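Side-chain contact in calcium homeostasis modulator protein 5 (PDB 7D60), which may assemble into large-pore, cation-conducting channels of eleven subunits whose gating is likely regulated by membrane lipids: residues A[62-65]-A[66-70]. Numbering follows the deposited sequence.
With PA8 (1,2-dioctanoyl-sn-glycero-3-phosphate), chain M; PA8 (1,2-dioctanoyl-sn-glycero-3-phosphate), chain B.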
loop_
_atom_site.group_PDB
_atom_site.type_symbol
_atom_site.label_atom_id
_atom_site.label_comp_id
_atom_site.label_asym_id
_atom_site.label_seq_id
_atom_site.Cartn_x
_atom_site.Cartn_y
_atom_site.Cartn_z
ATOM N N LEU A 62 41.526 19.140 -7.760
ATOM C CA LEU A 62 40.377 19.670 -8.488
ATOM C C LEU A 62 40.797 20.585 -9.629
ATOM O O LEU A 62 40.012 20.817 -10.552
ATOM C CB LEU A 62 39.452 20.418 -7.533
ATOM C CG LEU A 62 38.601 19.591 -6.575
ATOM C CD1 LEU A 62 37.995 20.481 -5.510
ATOM C CD2 LEU A 62 37.522 18.848 -7.320
ATOM N N LEU A 63 42.014 21.120 -9.586
ATOM C CA LEU A 63 42.497 21.952 -10.680
ATOM C C LEU A 63 42.922 21.103 -11.871
ATOM O O LEU A 63 42.678 21.472 -13.024
ATOM C CB LEU A 63 43.650 22.824 -10.191
ATOM C CG LEU A 63 44.545 23.501 -11.220
ATOM C CD1 LEU A 63 43.834 24.679 -11.834
ATOM C CD2 LEU A 63 45.834 23.940 -10.583
ATOM N N ILE A 64 43.548 19.958 -11.606
ATOM C CA ILE A 64 43.996 19.069 -12.672
ATOM C C ILE A 64 42.805 18.377 -13.322
ATOM O O ILE A 64 42.766 18.192 -14.543
ATOM C CB ILE A 64 45.027 18.079 -12.097
ATOM C CG1 ILE A 64 46.393 18.750 -12.031
ATOM C CG2 ILE A 64 45.119 16.790 -12.890
ATOM C CD1 ILE A 64 47.392 17.974 -11.262
ATOM N N LEU A 65 41.786 18.054 -12.529
ATOM C CA LEU A 65 40.548 17.491 -13.050
ATOM C C LEU A 65 39.779 18.470 -13.930
ATOM O O LEU A 65 38.958 18.040 -14.743
ATOM C CB LEU A 65 39.671 17.033 -11.887
ATOM C CG LEU A 65 38.520 16.072 -12.156
ATOM C CD1 LEU A 65 39.052 14.718 -12.559
ATOM C CD2 LEU A 65 37.636 15.961 -10.933
ATOM N N GLY A 66 40.028 19.772 -13.798
ATOM C CA GLY A 66 39.395 20.729 -14.684
ATOM C C GLY A 66 40.055 20.811 -16.042
ATOM O O GLY A 66 39.432 21.252 -17.008
ATOM N N PHE A 67 41.320 20.402 -16.138
ATOM C CA PHE A 67 41.990 20.348 -17.430
ATOM C C PHE A 67 41.605 19.111 -18.228
ATOM O O PHE A 67 41.643 19.144 -19.459
ATOM C CB PHE A 67 43.503 20.377 -17.249
ATOM C CG PHE A 67 44.031 21.681 -16.750
ATOM C CD1 PHE A 67 43.752 22.854 -17.417
ATOM C CD2 PHE A 67 44.822 21.733 -15.621
ATOM C CE1 PHE A 67 44.245 24.060 -16.960
ATOM C CE2 PHE A 67 45.317 22.933 -15.162
ATOM C CZ PHE A 67 45.026 24.096 -15.832
ATOM N N PHE A 68 41.250 18.015 -17.556
ATOM C CA PHE A 68 40.840 16.809 -18.266
ATOM C C PHE A 68 39.467 16.973 -18.899
ATOM O O PHE A 68 39.243 16.526 -20.027
ATOM C CB PHE A 68 40.822 15.607 -17.324
ATOM C CG PHE A 68 42.134 14.897 -17.207
ATOM C CD1 PHE A 68 42.634 14.167 -18.271
ATOM C CD2 PHE A 68 42.841 14.909 -16.019
ATOM C CE1 PHE A 68 43.834 13.496 -18.164
ATOM C CE2 PHE A 68 44.039 14.235 -15.904
ATOM C CZ PHE A 68 44.534 13.528 -16.979
ATOM N N LEU A 69 38.534 17.596 -18.192
ATOM C CA LEU A 69 37.154 17.683 -18.639
ATOM C C LEU A 69 36.882 18.905 -19.499
ATOM O O LEU A 69 35.731 19.142 -19.867
ATOM C CB LEU A 69 36.213 17.678 -17.436
ATOM C CG LEU A 69 36.406 16.549 -16.426
ATOM C CD1 LEU A 69 35.404 16.660 -15.302
ATOM C CD2 LEU A 69 36.281 15.213 -17.107
ATOM N N ASN A 70 37.904 19.682 -19.827
ATOM C CA ASN A 70 37.748 20.854 -20.676
ATOM C C ASN A 70 37.955 20.424 -22.119
ATOM O O ASN A 70 39.067 20.059 -22.509
ATOM C CB ASN A 70 38.734 21.944 -20.280
ATOM C CG ASN A 70 38.188 23.326 -20.508
ATOM O OD1 ASN A 70 37.111 23.490 -21.064
ATOM N ND2 ASN A 70 38.923 24.331 -20.068
HETATM O O1 PA8 M . 33.706 21.983 -21.595
HETATM O O2 PA8 M . 34.599 24.112 -22.437
HETATM P P1 PA8 M . 33.763 23.473 -21.356
HETATM O O3 PA8 M . 32.372 24.056 -21.401
HETATM O O4 PA8 M . 34.429 23.784 -19.880
HETATM C C1 PA8 M . 33.646 23.636 -18.731
HETATM C C2 PA8 M . 33.965 22.289 -18.085
HETATM C C3 PA8 M . 34.909 22.484 -16.900
HETATM O O5 PA8 M . 34.223 22.140 -15.728
HETATM C C4 PA8 M . 34.937 21.335 -14.831
HETATM O O6 PA8 M . 36.030 20.970 -15.099
HETATM C C5 PA8 M . 34.310 20.918 -13.504
HETATM C C6 PA8 M . 35.202 19.973 -12.701
HETATM C C7 PA8 M . 34.583 19.585 -11.360
HETATM O O7 PA8 M . 32.775 21.711 -17.630
HETATM C C12 PA8 M . 32.409 20.540 -18.299
HETATM O O8 PA8 M . 32.228 20.560 -19.468
HETATM C C13 PA8 M . 32.237 19.240 -17.520
HETATM C C14 PA8 M . 31.105 18.381 -18.075
HETATM C C15 PA8 M . 31.169 16.944 -17.567
HETATM C C16 PA8 M . 31.075 16.862 -16.048
HETATM C C17 PA8 M . 30.927 15.428 -15.553
HETATM C C18 PA8 M . 29.475 14.960 -15.537
HETATM C C19 PA8 M . 29.314 13.614 -14.832
HETATM O O1 PA8 B . 38.747 11.212 -23.949
HETATM O O2 PA8 B . 39.497 13.041 -25.427
HETATM P P1 PA8 B . 39.466 12.539 -24.003
HETATM O O3 PA8 B . 38.730 13.538 -23.143
HETATM O O4 PA8 B . 41.008 12.374 -23.442
HETATM C C1 PA8 B . 41.264 12.621 -22.088
HETATM C C2 PA8 B . 40.727 11.454 -21.261
HETATM C C3 PA8 B . 41.761 10.330 -21.236
HETATM O O5 PA8 B . 42.594 10.504 -20.125
HETATM C C4 PA8 B . 42.494 9.507 -19.147
HETATM O O6 PA8 B . 41.805 8.561 -19.328
HETATM C C5 PA8 B . 43.273 9.635 -17.839
HETATM C C6 PA8 B . 42.670 8.783 -16.725
HETATM C C7 PA8 B . 43.426 8.903 -15.403
HETATM O O7 PA8 B . 40.460 11.880 -19.955
HETATM C C12 PA8 B . 39.123 12.188 -19.681
HETATM O O8 PA8 B . 38.335 12.293 -20.556
HETATM C C13 PA8 B . 38.660 12.398 -18.243
HETATM C C14 PA8 B . 39.230 11.381 -17.261
HETATM C C15 PA8 B . 38.848 11.713 -15.822
HETATM C C16 PA8 B . 39.528 10.789 -14.819
HETATM C C17 PA8 B . 39.103 11.052 -13.377
HETATM C C18 PA8 B . 37.591 10.971 -13.187
HETATM C C19 PA8 B . 37.203 10.734 -11.731
#
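Ile64 O takes the backbone N-H groups of both Phe67 (N to O 3.1 Å) and, weakly, Phe68, so this carbonyl serves two donors as the transmembrane helix S2 makes its last turn before the cytoplasm. Gly66 N makes a further i to i+3 bond, a weak one, to Leu63 O. Here the i to i+4 side-chain pairs along the helix are divided between protein and lipid. Leu63 has CG anti to its backbone N (chi1 164°), which lays the branch alongside Phe67, pointing the same way, with CD1 4.0 Å from CE2; Ser107 of the same chain touches both residues. One step on, Ile64 and Phe68 also run side by side, Ile64 CG2 resting 4.1 Å from Phe68 CE2. The CD1 and CE1 atoms of Phe68, across the ring from CD2 and CE2, meet a bound phosphatidic acid, CD1 lying 3.6 Å from bridging ester oxygen O7 of the chain B lipid, while Leu195 of the second subunit packs on Phe67 as well as Phe68. Were Phe68 an alanine, Ile64 CG2 would probably lose its aromatic neighbour and a gap is likely to open beside the lipid's glycerol esters. Leu65 and Leu69 face the acyl chain of the same lipid, Leu65 CD1 touching C17 and Leu69 CD2 touching C13. At Gly66 the backbone itself meets the chain M lipid, whose ester carbonyl oxygen O6 sits 3.4 Å from Gly66 CA.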